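Local atomic coordinates of D-aminoacyl-tRNA deacylase (Archaeoglobus fulgidus, PDB entry 1YQE), a protein that probably hydrolyses D-aminoacyl-tRNAs, with broad specificity, to free tRNA and D-amino acids, so countering the toxicity of these mischarged species. Residues N23-A28 against F46-T51; K87-H92 against P132-T137; P106-K111 against P145-K150; I243-K248 against V269-K274. All coordinates share one frame; numbering follows the deposited sequence.

In the fold
Interactions 1 and 2 lie on the same mixed sheet, with centres 22 Å apart. Interaction 1 backs strand 47-51, near one end of that sheet. Interaction 2 pairs strand 88-92 with 135-138, the outermost strand at the other end. Interaction 3 joins two loops that flank helix 114-125 and strand 135-138 in sequence. Its segments alternate with those of interaction 2, and the nearest atoms of the two are about 7 Å apart. Both lie near the bound pyrophosphate, about 7 Å from the side chain of Thr90 and about 8 Å from that of Pro145. Interaction 4 belongs to the separate parallel sheet. Its centre is 38 Å from that of interaction 1, across the chain's centre.

Interaction 1 of 4, residues N23-A28 against F46-T51; sequences NLLTFA and FYIAET
Leu24, Leu25 and Phe27, around the end of helix 15-24, pack on Phe46 and Ile48 of segment 46-51, by strand 47-51. The contact is apolar and mostly buried. Leu24 touches both Phe46 and Ile48. Its CG lies 3.7 Å from Phe46 CE1, and the two side chains cross obliquely. Its CB lies 3.7 Å from Ile48 CD1. Ile48 is extended, with CD1 anti to CA (chi2 178°). That brings CD1 to the leucine pair, and Leu25 CD2 is 3.9 Å away. This is helix-on-sheet packing in an alpha/beta fold: Leu24 also touches Val8 on strand 6-11 and Ala174 on helix 167-182. The chain then turns away through a type I beta turn from Leu24 to Phe27. Phe27 N bonds to Leu24 O at 3.2 Å. The same oxygen meets the edge of the Phe46 ring, 3.5 Å from CZ. Phe27 CB is at the ring edge too, 4.3 Å from Phe46 CE2. Phe30 makes an edge-to-face pair with Phe46. Asn23 O sits over the centre of the Phe27 ring, 3.3 Å above its plane.

Interaction 2 of 4, residues K87-H92 against P132-T137; sequences KIFTVH and PEFEFT
Lys87 lays its CB over the centre of the Phe134 ring, 3.7 Å from the centroid and only 1° off the normal, a CH-pi contact. It lies where two parallel strands, 88-92 and 135-138, begin to pair. Helix 114-125 links them in a beta-alpha-beta crossover and touches Phe89 and Phe136. The Phe134 and Phe89 side chains cross at about a right angle, but their rings are tilted by only 31°. Phe134 CD2 stands over a face of Phe89, offset toward the rim. Phe134 CB adds a contact of 3.6 Å to Phe89 CE2. An alanine in place of Phe134 would probably take away the ring under Lys87 CB and over Phe89, opening a gap there, with CB left against Phe89 CE2. Further on, Phe136 turns its ring edge to Val91 CG2. Thr90 and Thr137 lie side by side, their CG2 atoms 3.7 Å apart. Lys87 runs on past Glu133, its CD 3.4 Å from Glu133 CG. Its NZ pairs with Glu163 and also reaches, weakly, a water held by Glu133 OE2, which itself pairs with Lys131. Between the strands, Phe89 N bonds to Glu135 O at 3.0 Å, and Thr137 N meets Phe89 O at 3.1 Å.

Interaction 3 of 4, residues P106-K111 against P145-K150; sequences PYSLAK and PSEISK
Ser108 OG and Ser146 OG converge on one oxygen, Glu147 OE2. Ser108 OG donates to it from the syn side, 20° out of the carboxylate plane. Both distances from a serine OG to Glu147 OE2 are about 2.5 Å, short as modelled, and their exact lengths should not be pressed. The first carbons of Glu147 lead off from the 106-111 segment, and the chain then folds back. A bend at chi2 (-52°) puts CD beside its own backbone and within reach of Ser108. Glu147 is also the centre of an inverse gamma turn. A water also donates to Ser108 OG, at 2.8 Å from its oxygen. An alanine at Glu147 would probably leave both serine hydroxyls without their shared acceptor, Ser108 OG with its water and Ser146 OG with Lys105 N. The contact joins two irregular loops, one between strand 88-92 and helix 114-125, the other between strands 135-138 and 152-159. In the second, a cis peptide bond precedes Pro145, two residues after His143 of the pyrophosphate pocket. Past the serines the two chains lie close. Ala110 CB packs on Ile148 CB at 4.0 Å. Lys111 N bonds to Ile148 O at 3.1 Å, with an N-H...O angle of 166°. Another water stands 2.7 Å from Leu109 O and 3.0 Å from Ile148 O. Lys111 CB lies 3.3 Å from Ser149 O, and CG, anti to the backbone N, lies against the same oxygen. Lys111 NZ goes on to Leu237 O and to the carboxylate of Glu239.

Interaction 4 of 4, residues I243-K248 against V269-K274; sequences IIIDEK and VLKSKK
Ile243 to Ile245 pair in parallel with Val269 to Lys271, the two strands of a beta-alpha-beta unit joined through helix 252-265. Strand 268-271 is the outermost of the four-stranded parallel sheet. Leu270 uses both its N and its O toward strand 243-245: its N bonds to Ile243 O at 2.9 Å, and its O accepts from Ile245 N at 3.0 Å. The ladder runs into the next helix, where Ser272 N bonds to Ile245 O at 3.0 Å. On one face of the sheet, Ile243 and Val269 both touch Val258 of helix 252-265, and Ile245 CD1 meets Lys271 CG at 4.1 Å. On the other, Ile244 CG2 packs on Ser272 CA at 3.9 Å. Beyond the strand, Asp246 OD1 accepts from Lys248 N in an Asx turn. Glu247 then reaches across to the start of helix 272-278, where Lys271 is the N-cap residue. The Glu247 chain is bent at chi2 (-89°), which swings CD over toward the helix. OE2 takes Lys273 N on its syn lone pair, at 3.0 Å between those atoms. OE1 takes the Ser272 hydroxyl in a bond modelled very short, plus a weak bond from Ser272 N. A carboxylate at the N-terminal end of a helix would be stabilised by the helix dipole as well as by these donors, so Glu247 is likely to be ionised.

Interaction 1 of 4, residues N23-A28 against F46-T51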
loop_
_atom_site.group_PDB
_atom_site.type_symbol
_atom_site.label_atom_id
_atom_site.label_comp_id
_atom_site.label_asym_id
_atom_site.label_seq_id
_atom_site.Cartn_x
_atom_site.Cartn_y
_atom_site.Cartn_z
ATOM N N ASN A 23 7.946 12.706 12.973
ATOM C CA ASN A 23 6.938 12.320 13.955
ATOM C C ASN A 23 7.184 10.912 14.487
ATOM O O ASN A 23 7.031 10.655 15.682
ATOM C CB ASN A 23 5.541 12.428 13.339
ATOM C CG ASN A 23 5.088 13.869 13.180
ATOM O OD1 ASN A 23 4.845 14.568 14.168
ATOM N ND2 ASN A 23 4.982 14.326 11.938
ATOM N N LEU A 24 7.576 10.006 13.594
ATOM C CA LEU A 24 7.865 8.619 13.953
ATOM C C LEU A 24 9.045 8.555 14.927
ATOM O O LEU A 24 9.110 7.674 15.788
ATOM C CB LEU A 24 8.198 7.820 12.686
ATOM C CG LEU A 24 7.267 6.724 12.140
ATOM C CD1 LEU A 24 5.814 7.037 12.419
ATOM C CD2 LEU A 24 7.506 6.578 10.643
ATOM N N LEU A 25 9.970 9.499 14.788
ATOM C CA LEU A 25 11.157 9.555 15.634
ATOM C C LEU A 25 10.876 9.875 17.101
ATOM O O LEU A 25 11.716 9.619 17.960
ATOM C CB LEU A 25 12.141 10.583 15.074
ATOM C CG LEU A 25 12.860 10.197 13.779
ATOM C CD1 LEU A 25 13.569 11.419 13.198
ATOM C CD2 LEU A 25 13.846 9.069 14.064
ATOM N N THR A 26 9.706 10.436 17.392
ATOM C CA THR A 26 9.367 10.768 18.773
ATOM C C THR A 26 8.622 9.634 19.469
ATOM O O THR A 26 8.402 9.678 20.681
ATOM C CB THR A 26 8.495 12.029 18.849
ATOM O OG1 THR A 26 7.244 11.782 18.198
ATOM C CG2 THR A 26 9.191 13.196 18.172
ATOM N N PHE A 27 8.252 8.615 18.702
ATOM C CA PHE A 27 7.509 7.477 19.238
ATOM C C PHE A 27 8.358 6.448 19.971
ATOM O O PHE A 27 7.825 5.554 20.626
ATOM C CB PHE A 27 6.741 6.785 18.110
ATOM C CG PHE A 27 5.701 7.656 17.457
ATOM C CD1 PHE A 27 5.079 7.250 16.283
ATOM C CD2 PHE A 27 5.335 8.876 18.021
ATOM C CE1 PHE A 27 4.110 8.042 15.681
ATOM C CE2 PHE A 27 4.364 9.676 17.424
ATOM C CZ PHE A 27 3.751 9.259 16.254
ATOM N N ALA A 28 9.675 6.569 19.862
ATOM C CA ALA A 28 10.578 5.634 20.525
ATOM C C ALA A 28 11.981 6.220 20.646
ATOM O O ALA A 28 12.278 7.268 20.076
ATOM C CB ALA A 28 10.628 4.321 19.754
ATOM N N PHE A 46 10.484 -0.245 16.250
ATOM C CA PHE A 46 10.496 -0.409 14.802
ATOM C C PHE A 46 11.712 0.307 14.220
ATOM O O PHE A 46 12.437 0.987 14.940
ATOM C CB PHE A 46 9.191 0.126 14.195
ATOM C CG PHE A 46 8.961 1.590 14.424
ATOM C CD1 PHE A 46 9.341 2.526 13.467
ATOM C CD2 PHE A 46 8.358 2.040 15.598
ATOM C CE1 PHE A 46 9.124 3.889 13.672
ATOM C CE2 PHE A 46 8.136 3.397 15.813
ATOM C CZ PHE A 46 8.520 4.327 14.847
ATOM N N TYR A 47 11.930 0.144 12.919
ATOM C CA TYR A 47 13.068 0.750 12.235
ATOM C C TYR A 47 12.632 1.822 11.247
ATOM O O TYR A 47 11.487 1.837 10.801
ATOM C CB TYR A 47 13.834 -0.314 11.453
ATOM C CG TYR A 47 14.534 -1.362 12.285
ATOM C CD1 TYR A 47 14.821 -2.616 11.750
ATOM C CD2 TYR A 47 14.961 -1.088 13.586
ATOM C CE1 TYR A 47 15.517 -3.568 12.482
ATOM C CE2 TYR A 47 15.664 -2.038 14.325
ATOM C CZ TYR A 47 15.938 -3.274 13.764
ATOM O OH TYR A 47 16.639 -4.216 14.482
ATOM N N ILE A 48 13.562 2.713 10.911
ATOM C CA ILE A 48 13.319 3.769 9.934
ATOM C C ILE A 48 14.570 3.848 9.065
ATOM O O ILE A 48 15.693 3.792 9.572
ATOM C CB ILE A 48 13.107 5.155 10.583
ATOM C CG1 ILE A 48 11.877 5.144 11.492
ATOM C CG2 ILE A 48 12.935 6.211 9.486
ATOM C CD1 ILE A 48 11.634 6.466 12.215
ATOM N N ALA A 49 14.384 3.969 7.757
ATOM C CA ALA A 49 15.520 4.063 6.852
ATOM C C ALA A 49 15.309 5.219 5.892
ATOM O O ALA A 49 14.227 5.385 5.324
ATOM C CB ALA A 49 15.699 2.761 6.079
ATOM N N GLU A 50 16.356 6.015 5.718
ATOM C CA GLU A 50 16.309 7.162 4.833
ATOM C C GLU A 50 17.245 6.883 3.663
ATOM O O GLU A 50 18.363 6.402 3.852
ATOM C CB GLU A 50 16.755 8.407 5.598
ATOM C CG GLU A 50 16.187 9.707 5.082
ATOM C CD GLU A 50 16.259 10.818 6.116
ATOM O OE1 GLU A 50 15.791 11.935 5.821
ATOM O OE2 GLU A 50 16.781 10.574 7.226
ATOM N N THR A 51 16.776 7.168 2.454
ATOM C CA THR A 51 17.568 6.949 1.252
ATOM C C THR A 51 17.486 8.193 0.378
ATOM O O THR A 51 16.516 8.944 0.457
ATOM C CB THR A 51 17.043 5.743 0.448
ATOM O OG1 THR A 51 17.864 5.545 -0.709
ATOM C CG2 THR A 51 15.602 5.984 -0.001
#

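Interaction 2 of 4, residues K87-H92 against P132-T137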
loop_
_atom_site.group_PDB
_atom_site.type_symbol
_atom_site.label_atom_id
_atom_site.label_comp_id
_atom_site.label_asym_id
_atom_site.label_seq_id
_atom_site.Cartn_x
_atom_site.Cartn_y
_atom_site.Cartn_z
ATOM N N LYS A 87 -7.085 17.002 -1.069
ATOM C CA LYS A 87 -6.351 16.716 0.160
ATOM C C LYS A 87 -6.721 15.288 0.544
ATOM O O LYS A 87 -7.855 15.014 0.943
ATOM C CB LYS A 87 -6.761 17.689 1.271
ATOM C CG LYS A 87 -6.375 19.141 1.006
ATOM C CD LYS A 87 -6.781 20.033 2.173
ATOM C CE LYS A 87 -6.360 21.477 1.949
ATOM N NZ LYS A 87 -4.876 21.625 1.927
ATOM N N ILE A 88 -5.769 14.370 0.416
ATOM C CA ILE A 88 -6.051 12.977 0.716
ATOM C C ILE A 88 -4.923 12.195 1.368
ATOM O O ILE A 88 -3.754 12.566 1.289
ATOM C CB ILE A 88 -6.449 12.204 -0.570
ATOM C CG1 ILE A 88 -5.406 12.449 -1.659
ATOM C CG2 ILE A 88 -7.836 12.635 -1.050
ATOM C CD1 ILE A 88 -5.693 11.724 -2.967
ATOM N N PHE A 89 -5.316 11.113 2.028
ATOM C CA PHE A 89 -4.390 10.176 2.653
ATOM C C PHE A 89 -4.594 8.954 1.758
ATOM O O PHE A 89 -5.732 8.553 1.533
ATOM C CB PHE A 89 -4.838 9.820 4.074
ATOM C CG PHE A 89 -4.692 10.937 5.063
ATOM C CD1 PHE A 89 -3.434 11.423 5.403
ATOM C CD2 PHE A 89 -5.812 11.483 5.682
ATOM C CE1 PHE A 89 -3.288 12.437 6.351
ATOM C CE2 PHE A 89 -5.678 12.497 6.633
ATOM C CZ PHE A 89 -4.413 12.974 6.966
ATOM N N THR A 90 -3.529 8.366 1.229
ATOM C CA THR A 90 -3.728 7.201 0.378
ATOM C C THR A 90 -2.875 6.003 0.758
ATOM O O THR A 90 -1.896 6.116 1.499
ATOM C CB THR A 90 -3.452 7.514 -1.113
ATOM O OG1 THR A 90 -2.042 7.674 -1.316
ATOM C CG2 THR A 90 -4.172 8.791 -1.538
ATOM N N VAL A 91 -3.291 4.850 0.251
ATOM C CA VAL A 91 -2.593 3.593 0.454
ATOM C C VAL A 91 -2.644 2.830 -0.863
ATOM O O VAL A 91 -3.673 2.819 -1.550
ATOM C CB VAL A 91 -3.259 2.727 1.548
ATOM C CG1 VAL A 91 -2.596 1.356 1.606
ATOM C CG2 VAL A 91 -3.136 3.415 2.900
ATOM N N HIS A 92 -1.522 2.218 -1.225
ATOM C CA HIS A 92 -1.449 1.419 -2.438
ATOM C C HIS A 92 -0.160 0.619 -2.432
ATOM O O HIS A 92 0.772 0.922 -1.683
ATOM C CB HIS A 92 -1.484 2.294 -3.698
ATOM C CG HIS A 92 -0.156 2.888 -4.069
ATOM N ND1 HIS A 92 0.314 4.067 -3.531
ATOM C CD2 HIS A 92 0.794 2.470 -4.942
ATOM C CE1 HIS A 92 1.492 4.352 -4.058
ATOM N NE2 HIS A 92 1.807 3.399 -4.917
ATOM N N PRO A 132 -10.597 17.285 9.173
ATOM C CA PRO A 132 -11.859 17.290 8.426
ATOM C C PRO A 132 -11.756 17.599 6.935
ATOM O O PRO A 132 -12.555 17.094 6.145
ATOM C CB PRO A 132 -12.692 18.333 9.171
ATOM C CG PRO A 132 -12.177 18.248 10.564
ATOM C CD PRO A 132 -10.689 18.183 10.339
ATOM N N GLU A 133 -10.785 18.423 6.551
ATOM C CA GLU A 133 -10.628 18.791 5.146
ATOM C C GLU A 133 -9.989 17.672 4.325
ATOM O O GLU A 133 -9.922 17.755 3.097
ATOM C CB GLU A 133 -9.789 20.070 5.007
ATOM C CG GLU A 133 -8.287 19.869 5.205
ATOM C CD GLU A 133 -7.860 19.845 6.666
ATOM O OE1 GLU A 133 -8.635 19.358 7.519
ATOM O OE2 GLU A 133 -6.733 20.302 6.953
ATOM N N PHE A 134 -9.521 16.630 5.007
ATOM C CA PHE A 134 -8.890 15.498 4.334
ATOM C C PHE A 134 -9.828 14.314 4.175
ATOM O O PHE A 134 -10.749 14.113 4.965
ATOM C CB PHE A 134 -7.647 15.029 5.095
ATOM C CG PHE A 134 -6.399 15.775 4.741
ATOM C CD1 PHE A 134 -6.216 17.093 5.146
ATOM C CD2 PHE A 134 -5.398 15.158 3.992
ATOM C CE1 PHE A 134 -5.056 17.786 4.810
ATOM C CE2 PHE A 134 -4.235 15.845 3.651
ATOM C CZ PHE A 134 -4.065 17.162 4.063
ATOM N N GLU A 135 -9.573 13.519 3.147
ATOM C CA GLU A 135 -10.379 12.344 2.881
ATOM C C GLU A 135 -9.441 11.171 2.645
ATOM O O GLU A 135 -8.327 11.355 2.165
ATOM C CB GLU A 135 -11.245 12.583 1.642
ATOM C CG GLU A 135 -12.203 11.459 1.317
ATOM C CD GLU A 135 -13.078 11.777 0.119
ATOM O OE1 GLU A 135 -13.817 12.786 0.172
ATOM O OE2 GLU A 135 -13.025 11.020 -0.875
ATOM N N PHE A 136 -9.873 9.970 3.007
ATOM C CA PHE A 136 -9.044 8.796 2.777
ATOM C C PHE A 136 -9.497 8.070 1.523
ATOM O O PHE A 136 -10.684 8.025 1.212
ATOM C CB PHE A 136 -9.122 7.793 3.927
ATOM C CG PHE A 136 -8.579 6.443 3.556
ATOM C CD1 PHE A 136 -7.209 6.257 3.387
ATOM C CD2 PHE A 136 -9.436 5.390 3.267
ATOM C CE1 PHE A 136 -6.702 5.044 2.929
ATOM C CE2 PHE A 136 -8.939 4.171 2.806
ATOM C CZ PHE A 136 -7.565 4.002 2.637
ATOM N N THR A 137 -8.543 7.481 0.814
ATOM C CA THR A 137 -8.865 6.728 -0.375
ATOM C C THR A 137 -7.742 5.767 -0.726
ATOM O O THR A 137 -6.562 6.034 -0.476
ATOM C CB THR A 137 -9.120 7.649 -1.592
ATOM O OG1 THR A 137 -9.652 6.871 -2.673
ATOM C CG2 THR A 137 -7.827 8.313 -2.048
HETATM O O HOH W 1 -5.542 21.854 5.073
#

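Interaction 3 of 4, residues P106-K111 against P145-K150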
loop_
_atom_site.group_PDB
_atom_site.type_symbol
_atom_site.label_atom_id
_atom_site.label_comp_id
_atom_site.label_asym_id
_atom_site.label_seq_id
_atom_site.Cartn_x
_atom_site.Cartn_y
_atom_site.Cartn_z
ATOM N N PRO A 106 7.784 -3.675 -16.529
ATOM C CA PRO A 106 6.438 -4.026 -16.992
ATOM C C PRO A 106 5.985 -5.355 -16.393
ATOM O O PRO A 106 6.811 -6.206 -16.064
ATOM C CB PRO A 106 6.605 -4.124 -18.509
ATOM C CG PRO A 106 7.754 -3.206 -18.792
ATOM C CD PRO A 106 8.705 -3.511 -17.666
ATOM N N TYR A 107 4.673 -5.515 -16.242
ATOM C CA TYR A 107 4.096 -6.750 -15.723
ATOM C C TYR A 107 4.830 -7.338 -14.527
ATOM O O TYR A 107 5.007 -8.552 -14.436
ATOM C CB TYR A 107 4.029 -7.789 -16.844
ATOM C CG TYR A 107 3.167 -7.341 -18.003
ATOM C CD1 TYR A 107 1.775 -7.342 -17.900
ATOM C CD2 TYR A 107 3.742 -6.866 -19.180
ATOM C CE1 TYR A 107 0.974 -6.877 -18.941
ATOM C CE2 TYR A 107 2.949 -6.397 -20.227
ATOM C CZ TYR A 107 1.570 -6.406 -20.099
ATOM O OH TYR A 107 0.778 -5.944 -21.128
ATOM N N SER A 108 5.252 -6.471 -13.613
ATOM C CA SER A 108 5.954 -6.899 -12.408
ATOM C C SER A 108 5.243 -6.255 -11.217
ATOM O O SER A 108 4.896 -5.077 -11.254
ATOM C CB SER A 108 7.416 -6.457 -12.465
ATOM O OG SER A 108 8.159 -7.023 -11.401
ATOM N N LEU A 109 5.031 -7.035 -10.165
ATOM C CA LEU A 109 4.328 -6.554 -8.984
ATOM C C LEU A 109 5.152 -6.679 -7.709
ATOM O O LEU A 109 5.893 -7.642 -7.537
ATOM C CB LEU A 109 3.028 -7.346 -8.809
ATOM C CG LEU A 109 2.001 -7.340 -9.948
ATOM C CD1 LEU A 109 0.923 -8.389 -9.681
ATOM C CD2 LEU A 109 1.391 -5.947 -10.069
ATOM N N ALA A 110 5.018 -5.704 -6.817
ATOM C CA ALA A 110 5.728 -5.753 -5.547
ATOM C C ALA A 110 4.897 -6.600 -4.589
ATOM O O ALA A 110 3.679 -6.706 -4.733
ATOM C CB ALA A 110 5.908 -4.345 -4.987
ATOM N N LYS A 111 5.558 -7.222 -3.622
ATOM C CA LYS A 111 4.869 -8.041 -2.637
ATOM C C LYS A 111 4.045 -7.124 -1.723
ATOM O O LYS A 111 4.590 -6.234 -1.084
ATOM C CB LYS A 111 5.901 -8.819 -1.809
ATOM C CG LYS A 111 5.346 -9.657 -0.656
ATOM C CD LYS A 111 4.639 -10.905 -1.136
ATOM C CE LYS A 111 4.410 -11.877 0.020
ATOM N NZ LYS A 111 3.725 -13.122 -0.413
ATOM N N PRO A 145 8.240 1.163 -6.969
ATOM C CA PRO A 145 9.145 0.105 -7.425
ATOM C C PRO A 145 8.405 -1.235 -7.548
ATOM O O PRO A 145 7.546 -1.567 -6.725
ATOM C CB PRO A 145 10.219 0.100 -6.343
ATOM C CG PRO A 145 9.388 0.372 -5.090
ATOM C CD PRO A 145 8.457 1.475 -5.541
ATOM N N SER A 146 8.719 -1.999 -8.586
ATOM C CA SER A 146 8.062 -3.283 -8.774
ATOM C C SER A 146 8.886 -4.431 -8.209
ATOM O O SER A 146 8.341 -5.470 -7.838
ATOM C CB SER A 146 7.804 -3.535 -10.259
ATOM O OG SER A 146 9.025 -3.568 -10.969
ATOM N N GLU A 147 10.198 -4.234 -8.134
ATOM C CA GLU A 147 11.084 -5.280 -7.650
ATOM C C GLU A 147 11.312 -5.254 -6.142
ATOM O O GLU A 147 12.407 -4.961 -5.675
ATOM C CB GLU A 147 12.419 -5.200 -8.391
ATOM C CG GLU A 147 12.262 -5.047 -9.905
ATOM C CD GLU A 147 11.345 -6.090 -10.525
ATOM O OE1 GLU A 147 11.676 -7.291 -10.472
ATOM O OE2 GLU A 147 10.290 -5.711 -11.070
ATOM N N ILE A 148 10.260 -5.561 -5.391
ATOM C CA ILE A 148 10.322 -5.603 -3.932
ATOM C C ILE A 148 9.747 -6.955 -3.521
ATOM O O ILE A 148 8.603 -7.267 -3.848
ATOM C CB ILE A 148 9.478 -4.480 -3.288
ATOM C CG1 ILE A 148 9.965 -3.107 -3.771
ATOM C CG2 ILE A 148 9.563 -4.576 -1.765
ATOM C CD1 ILE A 148 11.397 -2.747 -3.358
ATOM N N SER A 149 10.549 -7.757 -2.825
ATOM C CA SER A 149 10.130 -9.088 -2.389
ATOM C C SER A 149 9.551 -9.094 -0.985
ATOM O O SER A 149 8.742 -9.957 -0.641
ATOM C CB SER A 149 11.312 -10.061 -2.438
ATOM O OG SER A 149 11.699 -10.301 -3.773
ATOM N N LYS A 150 9.991 -8.157 -0.160
ATOM C CA LYS A 150 9.472 -8.068 1.200
ATOM C C LYS A 150 8.076 -7.470 1.110
ATOM O O LYS A 150 7.810 -6.648 0.237
ATOM C CB LYS A 150 10.361 -7.157 2.053
ATOM C CG LYS A 150 11.613 -7.824 2.605
ATOM C CD LYS A 150 11.281 -8.750 3.762
ATOM C CE LYS A 150 12.505 -9.551 4.201
ATOM N NZ LYS A 150 13.635 -8.666 4.574
HETATM O O HOH W 2 8.469 -8.029 -8.832
HETATM O O HOH W 3 7.483 -9.111 -5.965
#

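Interaction 4 of 4, residues I243-K248 against V269-K274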
loop_
_atom_site.group_PDB
_atom_site.type_symbol
_atom_site.label_atom_id
_atom_site.label_comp_id
_atom_site.label_asym_id
_atom_site.label_seq_id
_atom_site.Cartn_x
_atom_site.Cartn_y
_atom_site.Cartn_z
ATOM N N ILE A 243 -11.029 -12.795 -5.188
ATOM C CA ILE A 243 -10.868 -11.754 -6.193
ATOM C C ILE A 243 -12.197 -11.016 -6.080
ATOM O O ILE A 243 -13.256 -11.631 -6.179
ATOM C CB ILE A 243 -10.757 -12.281 -7.640
ATOM C CG1 ILE A 243 -9.475 -13.090 -7.821
ATOM C CG2 ILE A 243 -10.735 -11.093 -8.617
ATOM C CD1 ILE A 243 -9.324 -13.705 -9.198
ATOM N N ILE A 244 -12.148 -9.716 -5.826
ATOM C CA ILE A 244 -13.375 -8.933 -5.735
ATOM C C ILE A 244 -13.463 -8.097 -7.001
ATOM O O ILE A 244 -12.474 -7.505 -7.425
ATOM C CB ILE A 244 -13.361 -7.992 -4.509
ATOM C CG1 ILE A 244 -13.407 -8.813 -3.223
ATOM C CG2 ILE A 244 -14.549 -7.043 -4.563
ATOM C CD1 ILE A 244 -13.155 -7.998 -1.971
ATOM N N ILE A 245 -14.642 -8.058 -7.614
ATOM C CA ILE A 245 -14.820 -7.275 -8.828
ATOM C C ILE A 245 -15.758 -6.099 -8.598
ATOM O O ILE A 245 -16.684 -6.173 -7.785
ATOM C CB ILE A 245 -15.404 -8.125 -9.988
ATOM C CG1 ILE A 245 -16.723 -8.768 -9.549
ATOM C CG2 ILE A 245 -14.390 -9.176 -10.434
ATOM C CD1 ILE A 245 -17.458 -9.483 -10.665
ATOM N N ASP A 246 -15.490 -5.006 -9.299
ATOM C CA ASP A 246 -16.336 -3.824 -9.223
ATOM C C ASP A 246 -17.324 -4.124 -10.346
ATOM O O ASP A 246 -17.081 -3.778 -11.501
ATOM C CB ASP A 246 -15.524 -2.565 -9.543
ATOM C CG ASP A 246 -16.356 -1.296 -9.469
ATOM O OD1 ASP A 246 -17.548 -1.345 -9.833
ATOM O OD2 ASP A 246 -15.814 -0.247 -9.062
ATOM N N GLU A 247 -18.419 -4.794 -9.995
ATOM C CA GLU A 247 -19.431 -5.208 -10.962
ATOM C C GLU A 247 -19.934 -4.145 -11.934
ATOM O O GLU A 247 -20.488 -4.474 -12.982
ATOM C CB GLU A 247 -20.625 -5.862 -10.242
ATOM C CG GLU A 247 -21.350 -4.992 -9.227
ATOM C CD GLU A 247 -20.759 -5.087 -7.833
ATOM O OE1 GLU A 247 -19.604 -4.652 -7.636
ATOM O OE2 GLU A 247 -21.451 -5.601 -6.931
ATOM N N LYS A 248 -19.732 -2.877 -11.603
ATOM C CA LYS A 248 -20.181 -1.802 -12.480
ATOM C C LYS A 248 -19.048 -1.341 -13.393
ATOM O O LYS A 248 -19.265 -0.582 -14.339
ATOM C CB LYS A 248 -20.699 -0.625 -11.645
ATOM C CG LYS A 248 -21.141 0.574 -12.471
ATOM C CD LYS A 248 -21.789 1.659 -11.619
ATOM C CE LYS A 248 -23.110 1.191 -11.022
ATOM N NZ LYS A 248 -23.819 2.296 -10.319
ATOM N N VAL A 269 -14.534 -15.754 -6.417
ATOM C CA VAL A 269 -14.831 -14.429 -6.959
ATOM C C VAL A 269 -16.080 -13.872 -6.279
ATOM O O VAL A 269 -17.102 -14.550 -6.212
ATOM C CB VAL A 269 -15.118 -14.477 -8.475
ATOM C CG1 VAL A 269 -15.456 -13.078 -8.981
ATOM C CG2 VAL A 269 -13.922 -15.033 -9.223
ATOM N N LEU A 270 -15.992 -12.635 -5.788
ATOM C CA LEU A 270 -17.111 -11.974 -5.117
ATOM C C LEU A 270 -17.383 -10.571 -5.666
ATOM O O LEU A 270 -16.453 -9.820 -5.976
ATOM C CB LEU A 270 -16.836 -11.858 -3.613
ATOM C CG LEU A 270 -16.846 -13.128 -2.762
ATOM C CD1 LEU A 270 -16.460 -12.775 -1.331
ATOM C CD2 LEU A 270 -18.229 -13.770 -2.801
ATOM N N LYS A 271 -18.659 -10.215 -5.785
ATOM C CA LYS A 271 -19.024 -8.884 -6.265
ATOM C C LYS A 271 -18.873 -7.917 -5.089
ATOM O O LYS A 271 -19.178 -8.275 -3.957
ATOM C CB LYS A 271 -20.461 -8.887 -6.806
ATOM C CG LYS A 271 -20.603 -9.750 -8.055
ATOM C CD LYS A 271 -21.867 -9.460 -8.856
ATOM C CE LYS A 271 -23.116 -10.032 -8.210
ATOM N NZ LYS A 271 -24.291 -9.897 -9.133
ATOM N N SER A 272 -18.395 -6.704 -5.362
ATOM C CA SER A 272 -18.162 -5.709 -4.316
ATOM C C SER A 272 -19.379 -5.412 -3.446
ATOM O O SER A 272 -19.240 -5.157 -2.248
ATOM C CB SER A 272 -17.647 -4.400 -4.928
ATOM O OG SER A 272 -18.689 -3.680 -5.564
ATOM N N LYS A 273 -20.567 -5.437 -4.045
ATOM C CA LYS A 273 -21.788 -5.165 -3.294
ATOM C C LYS A 273 -22.038 -6.263 -2.268
ATOM O O LYS A 273 -22.470 -5.991 -1.151
ATOM C CB LYS A 273 -22.988 -5.053 -4.243
ATOM C CG LYS A 273 -24.310 -4.788 -3.530
ATOM C CD LYS A 273 -25.471 -4.692 -4.505
ATOM C CE LYS A 273 -26.768 -4.407 -3.763
ATOM N NZ LYS A 273 -26.664 -3.153 -2.962
ATOM N N LYS A 274 -21.761 -7.508 -2.648
ATOM C CA LYS A 274 -21.954 -8.635 -1.742
ATOM C C LYS A 274 -20.971 -8.552 -0.575
ATOM O O LYS A 274 -21.327 -8.850 0.567
ATOM C CB LYS A 274 -21.778 -9.960 -2.493
ATOM C CG LYS A 274 -22.032 -11.200 -1.646
ATOM C CD LYS A 274 -22.143 -12.447 -2.515
ATOM C CE LYS A 274 -22.393 -13.694 -1.680
ATOM N NZ LYS A 274 -21.264 -13.987 -0.753
#